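Local coordinates for protein HP0420 homologue (Helicobacter felis, PDB 3LW3) that is of unknown function but adopts a hotdog fold, a fold found in many acyl-CoA thioesterases and dehydratases, and may therefore act on acyl-CoA-like thioesters, at residues D53-A67 with L86-A100. Sequence-based numbering, arbitrary orientation.
Sequences DVVHAGFIVGAASFA and LLAPIEIKQEIYFNA
The carbonyl oxygen of Ile90 receives the backbone N-H of Val55, with Val55 N to Ile90 O at 2.8 Å. The donor lies nearly in line with the C=O bond. A weaker CA-H...O contact reaches the same oxygen from Val54 CA, 3.5 Å from Ile90 O. Water 1 continues the pairing: it accepts from Ile90 N and donates to Val55 O. The loop after strand 77-86 is thus tied to the short strand that leads into helix 57-72, the central helix of the hotdog fold, which the antiparallel sheet wraps. A type II beta turn follows from Glu91 to Gln94. Gln94 OE1 takes the N-H of Glu91, N to OE1 2.8 Å, a bond that links the two ends of the turn.

The helix lies on the sheet through small residues. Phe98 CG stands anti to the carbonyl carbon (chi1 -65°), and one face of the ring is turned to the backbone between Ala63 and Ala64, with Ala64 N offset toward its rim. Ala63 CB touches Phe98 CE2 at 3.6 Å, and Ala64 CB meets the opposite rim at CD1. Phe124 of strand 121-132 packs edge-to-face with Phe98. Ile60 bridges loop and sheet: it and Ile90 cross obliquely, Ile60 CD1 touching Ile90 CG1, while Ile60 CG2 faces Leu86 CD2 and Phe98 CZ. In the dimer interface, Leu86 packs on Ile79 of the second subunit and its backbone hydrogen-bonds to that chain. Leu86 CD2 lies 3.7 Å from Ala57 CB. Farther along, Ala67 closes on the strand, with Ala100 CB 3.5 Å from Ala67 O.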
loop_
_atom_site.group_PDB
_atom_site.type_symbol
_atom_site.label_atom_id
_atom_site.label_comp_id
_atom_site.label_asym_id
_atom_site.label_seq_id
_atom_site.Cartn_x
_atom_site.Cartn_y
_atom_site.Cartn_z
ATOM N N ASP B 53 -2.332 -18.660 1.565
ATOM C CA ASP B 53 -3.718 -18.221 1.810
ATOM C C ASP B 53 -3.815 -16.784 2.343
ATOM O O ASP B 53 -4.833 -16.386 2.958
ATOM C CB ASP B 53 -4.384 -19.159 2.824
ATOM C CG ASP B 53 -3.448 -19.536 3.994
ATOM O OD1 ASP B 53 -2.243 -19.114 4.045
ATOM O OD2 ASP B 53 -3.931 -20.300 4.884
ATOM N N VAL B 54 -2.763 -16.000 2.106
ATOM C CA VAL B 54 -2.741 -14.631 2.568
ATOM C C VAL B 54 -2.125 -13.673 1.555
ATOM O O VAL B 54 -0.898 -13.706 1.261
ATOM C CB VAL B 54 -1.988 -14.470 3.917
ATOM C CG1 VAL B 54 -2.133 -13.044 4.402
ATOM C CG2 VAL B 54 -2.498 -15.496 4.984
ATOM N N VAL B 55 -2.971 -12.788 1.027
ATOM C CA VAL B 55 -2.516 -11.769 0.096
ATOM C C VAL B 55 -1.651 -10.775 0.868
ATOM O O VAL B 55 -2.036 -10.321 1.940
ATOM C CB VAL B 55 -3.703 -11.069 -0.604
ATOM C CG1 VAL B 55 -3.259 -9.829 -1.424
ATOM C CG2 VAL B 55 -4.394 -12.072 -1.511
ATOM N N HIS B 56 -0.517 -10.410 0.292
ATOM C CA HIS B 56 0.386 -9.477 0.942
ATOM C C HIS B 56 -0.230 -8.105 1.237
ATOM O O HIS B 56 -0.952 -7.529 0.376
ATOM C CB HIS B 56 1.607 -9.246 0.074
ATOM C CG HIS B 56 2.727 -8.606 0.820
ATOM N ND1 HIS B 56 3.362 -7.466 0.402
ATOM C CD2 HIS B 56 3.320 -8.965 1.981
ATOM C CE1 HIS B 56 4.311 -7.150 1.273
ATOM N NE2 HIS B 56 4.311 -8.056 2.225
ATOM N N ALA B 57 0.047 -7.593 2.441
ATOM C CA ALA B 57 -0.484 -6.291 2.842
ATOM C C ALA B 57 -0.191 -5.172 1.828
ATOM O O ALA B 57 -1.001 -4.237 1.721
ATOM C CB ALA B 57 0.019 -5.891 4.238
ATOM N N GLY B 58 0.940 -5.216 1.116
ATOM C CA GLY B 58 1.210 -4.198 0.111
ATOM C C GLY B 58 0.096 -4.109 -0.937
ATOM O O GLY B 58 -0.283 -2.998 -1.330
ATOM N N PHE B 59 -0.429 -5.250 -1.396
ATOM C CA PHE B 59 -1.514 -5.246 -2.373
ATOM C C PHE B 59 -2.892 -4.809 -1.799
ATOM O O PHE B 59 -3.654 -4.086 -2.464
ATOM C CB PHE B 59 -1.524 -6.561 -3.150
ATOM C CG PHE B 59 -0.276 -6.719 -3.991
ATOM C CD1 PHE B 59 -0.125 -5.964 -5.176
ATOM C CD2 PHE B 59 0.740 -7.578 -3.609
ATOM C CE1 PHE B 59 1.023 -6.067 -5.953
ATOM C CE2 PHE B 59 1.905 -7.660 -4.389
ATOM C CZ PHE B 59 2.047 -6.910 -5.533
ATOM N N ILE B 60 -3.193 -5.211 -0.565
ATOM C CA ILE B 60 -4.452 -4.780 0.069
ATOM C C ILE B 60 -4.447 -3.240 0.260
ATOM O O ILE B 60 -5.332 -2.488 -0.219
ATOM C CB ILE B 60 -4.665 -5.471 1.403
ATOM C CG1 ILE B 60 -4.780 -6.996 1.228
ATOM C CG2 ILE B 60 -5.857 -4.836 2.160
ATOM C CD1 ILE B 60 -5.717 -7.424 0.131
ATOM N N VAL B 61 -3.396 -2.742 0.899
ATOM C CA VAL B 61 -3.264 -1.307 1.127
ATOM C C VAL B 61 -3.063 -0.568 -0.228
ATOM O O VAL B 61 -3.550 0.526 -0.392
ATOM C CB VAL B 61 -2.168 -1.044 2.127
ATOM C CG1 VAL B 61 -1.978 0.462 2.310
ATOM C CG2 VAL B 61 -2.505 -1.793 3.451
ATOM N N GLY B 62 -2.347 -1.168 -1.169
ATOM C CA GLY B 62 -2.086 -0.566 -2.487
ATOM C C GLY B 62 -3.415 -0.304 -3.200
ATOM O O GLY B 62 -3.633 0.778 -3.718
ATOM N N ALA B 63 -4.334 -1.284 -3.165
ATOM C CA ALA B 63 -5.659 -1.099 -3.783
ATOM C C ALA B 63 -6.434 0.054 -3.082
ATOM O O ALA B 63 -7.017 0.929 -3.747
ATOM C CB ALA B 63 -6.442 -2.395 -3.713
ATOM N N ALA B 64 -6.402 0.060 -1.741
ATOM C CA ALA B 64 -7.094 1.080 -0.943
ATOM C C ALA B 64 -6.524 2.458 -1.283
ATOM O O ALA B 64 -7.261 3.444 -1.474
ATOM C CB ALA B 64 -6.927 0.790 0.517
ATOM N N SER B 65 -5.206 2.521 -1.403
ATOM C CA SER B 65 -4.472 3.760 -1.736
ATOM C C SER B 65 -4.919 4.362 -3.082
ATOM O O SER B 65 -5.199 5.557 -3.195
ATOM C CB SER B 65 -2.941 3.504 -1.749
ATOM O OG SER B 65 -2.442 3.198 -0.455
ATOM N N PHE B 66 -4.989 3.510 -4.094
ATOM C CA PHE B 66 -5.466 3.896 -5.392
ATOM C C PHE B 66 -6.890 4.409 -5.299
ATOM O O PHE B 66 -7.169 5.496 -5.824
ATOM C CB PHE B 66 -5.337 2.721 -6.343
ATOM C CG PHE B 66 -5.798 2.995 -7.743
ATOM C CD1 PHE B 66 -5.477 4.182 -8.409
ATOM C CD2 PHE B 66 -6.479 2.009 -8.438
ATOM C CE1 PHE B 66 -5.899 4.400 -9.724
ATOM C CE2 PHE B 66 -6.880 2.188 -9.742
ATOM C CZ PHE B 66 -6.623 3.411 -10.394
ATOM N N ALA B 67 -7.800 3.675 -4.643
ATOM C CA ALA B 67 -9.198 4.190 -4.440
ATOM C C ALA B 67 -9.182 5.619 -3.827
ATOM O O ALA B 67 -9.877 6.539 -4.307
ATOM C CB ALA B 67 -10.038 3.300 -3.521
ATOM N N LEU B 86 -6.562 -4.140 8.648
ATOM C CA LEU B 86 -6.719 -5.265 7.747
ATOM C C LEU B 86 -7.518 -6.286 8.532
ATOM O O LEU B 86 -6.966 -7.024 9.366
ATOM C CB LEU B 86 -5.367 -5.807 7.261
ATOM C CG LEU B 86 -4.604 -4.852 6.325
ATOM C CD1 LEU B 86 -4.102 -3.613 6.975
ATOM C CD2 LEU B 86 -3.413 -5.543 5.627
ATOM N N LEU B 87 -8.837 -6.292 8.343
ATOM C CA LEU B 87 -9.727 -7.035 9.259
ATOM C C LEU B 87 -9.714 -8.552 9.108
ATOM O O LEU B 87 -10.080 -9.283 10.028
ATOM C CB LEU B 87 -11.165 -6.501 9.198
ATOM C CG LEU B 87 -11.292 -5.002 9.472
ATOM C CD1 LEU B 87 -12.699 -4.519 9.324
ATOM C CD2 LEU B 87 -10.839 -4.757 10.891
ATOM N N ALA B 88 -9.306 -9.025 7.939
ATOM C CA ALA B 88 -9.264 -10.452 7.682
ATOM C C ALA B 88 -8.287 -10.752 6.545
ATOM O O ALA B 88 -8.106 -9.878 5.641
ATOM C CB ALA B 88 -10.652 -10.950 7.315
ATOM N N PRO B 89 -7.678 -11.979 6.575
ATOM C CA PRO B 89 -6.762 -12.380 5.504
ATOM C C PRO B 89 -7.547 -12.666 4.233
ATOM O O PRO B 89 -8.611 -13.248 4.287
ATOM C CB PRO B 89 -6.124 -13.676 6.033
ATOM C CG PRO B 89 -7.127 -14.236 6.951
ATOM C CD PRO B 89 -7.734 -13.004 7.640
ATOM N N ILE B 90 -7.016 -12.267 3.106
ATOM C CA ILE B 90 -7.691 -12.433 1.828
ATOM C C ILE B 90 -6.937 -13.509 1.022
ATOM O O ILE B 90 -5.678 -13.563 1.064
ATOM C CB ILE B 90 -7.715 -11.042 1.076
ATOM C CG1 ILE B 90 -8.376 -9.960 1.916
ATOM C CG2 ILE B 90 -8.420 -11.135 -0.230
ATOM C CD1 ILE B 90 -9.690 -10.323 2.478
ATOM N N GLU B 91 -7.683 -14.341 0.307
ATOM C CA GLU B 91 -7.134 -15.371 -0.590
ATOM C C GLU B 91 -7.352 -14.974 -2.025
ATOM O O GLU B 91 -8.239 -14.147 -2.328
ATOM C CB GLU B 91 -7.854 -16.719 -0.359
ATOM C CG GLU B 91 -7.686 -17.292 1.019
ATOM C CD GLU B 91 -8.607 -18.498 1.220
ATOM O OE1 GLU B 91 -9.640 -18.356 1.911
ATOM O OE2 GLU B 91 -8.296 -19.565 0.652
ATOM N N ILE B 92 -6.607 -15.609 -2.945
ATOM C CA ILE B 92 -6.887 -15.413 -4.363
ATOM C C ILE B 92 -8.321 -15.809 -4.651
ATOM O O ILE B 92 -8.931 -16.564 -3.905
ATOM C CB ILE B 92 -5.907 -16.205 -5.258
ATOM C CG1 ILE B 92 -5.937 -17.669 -4.866
ATOM C CG2 ILE B 92 -4.482 -15.583 -5.206
ATOM C CD1 ILE B 92 -5.169 -18.558 -5.855
ATOM N N LYS B 93 -8.864 -15.241 -5.718
ATOM C CA LYS B 93 -10.255 -15.486 -6.139
ATOM C C LYS B 93 -11.265 -14.658 -5.381
ATOM O O LYS B 93 -12.378 -14.487 -5.877
ATOM C CB LYS B 93 -10.664 -16.974 -6.103
ATOM C CG LYS B 93 -9.880 -17.872 -7.063
ATOM C CD LYS B 93 -10.498 -19.274 -7.071
ATOM C CE LYS B 93 -9.576 -20.332 -7.692
ATOM N NZ LYS B 93 -10.201 -21.727 -7.788
ATOM N N GLN B 94 -10.908 -14.106 -4.217
ATOM C CA GLN B 94 -11.862 -13.221 -3.551
ATOM C C GLN B 94 -11.905 -11.856 -4.231
ATOM O O GLN B 94 -10.886 -11.196 -4.304
ATOM C CB GLN B 94 -11.506 -13.056 -2.065
ATOM C CG GLN B 94 -11.662 -14.311 -1.212
ATOM C CD GLN B 94 -11.492 -13.989 0.270
ATOM O OE1 GLN B 94 -10.462 -14.336 0.884
ATOM N NE2 GLN B 94 -12.499 -13.306 0.863
ATOM N N GLU B 95 -13.086 -11.405 -4.641
ATOM C CA GLU B 95 -13.265 -10.031 -5.146
ATOM C C GLU B 95 -13.438 -9.051 -3.997
ATOM O O GLU B 95 -14.431 -9.127 -3.265
ATOM C CB GLU B 95 -14.535 -9.933 -5.988
ATOM C CG GLU B 95 -14.416 -10.647 -7.276
ATOM C CD GLU B 95 -15.583 -10.336 -8.197
ATOM O OE1 GLU B 95 -16.560 -9.625 -7.774
ATOM O OE2 GLU B 95 -15.484 -10.792 -9.351
ATOM N N ILE B 96 -12.498 -8.132 -3.842
ATOM C CA ILE B 96 -12.623 -7.079 -2.781
ATOM C C ILE B 96 -12.918 -5.692 -3.380
ATOM O O ILE B 96 -12.078 -5.182 -4.150
ATOM C CB ILE B 96 -11.320 -6.971 -1.974
ATOM C CG1 ILE B 96 -10.826 -8.357 -1.568
ATOM C CG2 ILE B 96 -11.523 -6.124 -0.741
ATOM C CD1 ILE B 96 -11.881 -9.137 -0.724
ATOM N N TYR B 97 -14.078 -5.109 -3.060
ATOM C CA TYR B 97 -14.417 -3.740 -3.523
ATOM C C TYR B 97 -13.967 -2.694 -2.497
ATOM O O TYR B 97 -14.358 -2.748 -1.317
ATOM C CB TYR B 97 -15.926 -3.633 -3.752
ATOM C CG TYR B 97 -16.348 -4.330 -5.011
ATOM C CD1 TYR B 97 -16.319 -3.675 -6.239
ATOM C CD2 TYR B 97 -16.716 -5.672 -4.972
ATOM C CE1 TYR B 97 -16.692 -4.305 -7.416
ATOM C CE2 TYR B 97 -17.066 -6.323 -6.129
ATOM C CZ TYR B 97 -17.075 -5.629 -7.339
ATOM O OH TYR B 97 -17.427 -6.291 -8.494
ATOM N N PHE B 98 -13.122 -1.760 -2.942
ATOM C CA PHE B 98 -12.705 -0.674 -2.064
ATOM C C PHE B 98 -13.430 0.597 -2.437
ATOM O O PHE B 98 -13.274 1.101 -3.556
ATOM C CB PHE B 98 -11.200 -0.416 -2.155
ATOM C CG PHE B 98 -10.363 -1.586 -1.650
ATOM C CD1 PHE B 98 -9.901 -1.621 -0.325
ATOM C CD2 PHE B 98 -10.045 -2.650 -2.491
ATOM C CE1 PHE B 98 -9.134 -2.684 0.119
ATOM C CE2 PHE B 98 -9.256 -3.745 -1.993
ATOM C CZ PHE B 98 -8.799 -3.718 -0.721
ATOM N N ASN B 99 -14.200 1.121 -1.488
ATOM C CA ASN B 99 -15.031 2.319 -1.685
ATOM C C ASN B 99 -14.436 3.475 -0.875
ATOM O O ASN B 99 -14.402 3.390 0.359
ATOM C CB ASN B 99 -16.456 2.012 -1.209
ATOM C CG ASN B 99 -17.068 0.814 -1.929
ATOM O OD1 ASN B 99 -16.934 0.679 -3.148
ATOM N ND2 ASN B 99 -17.712 -0.090 -1.174
ATOM N N ALA B 100 -13.956 4.505 -1.576
ATOM C CA ALA B 100 -13.332 5.691 -0.958
ATOM C C ALA B 100 -14.356 6.824 -0.918
ATOM O O ALA B 100 -15.088 7.075 -1.899
ATOM C CB ALA B 100 -12.173 6.129 -1.764
HETATM O O HOH W 1 -4.692 -10.666 2.971
#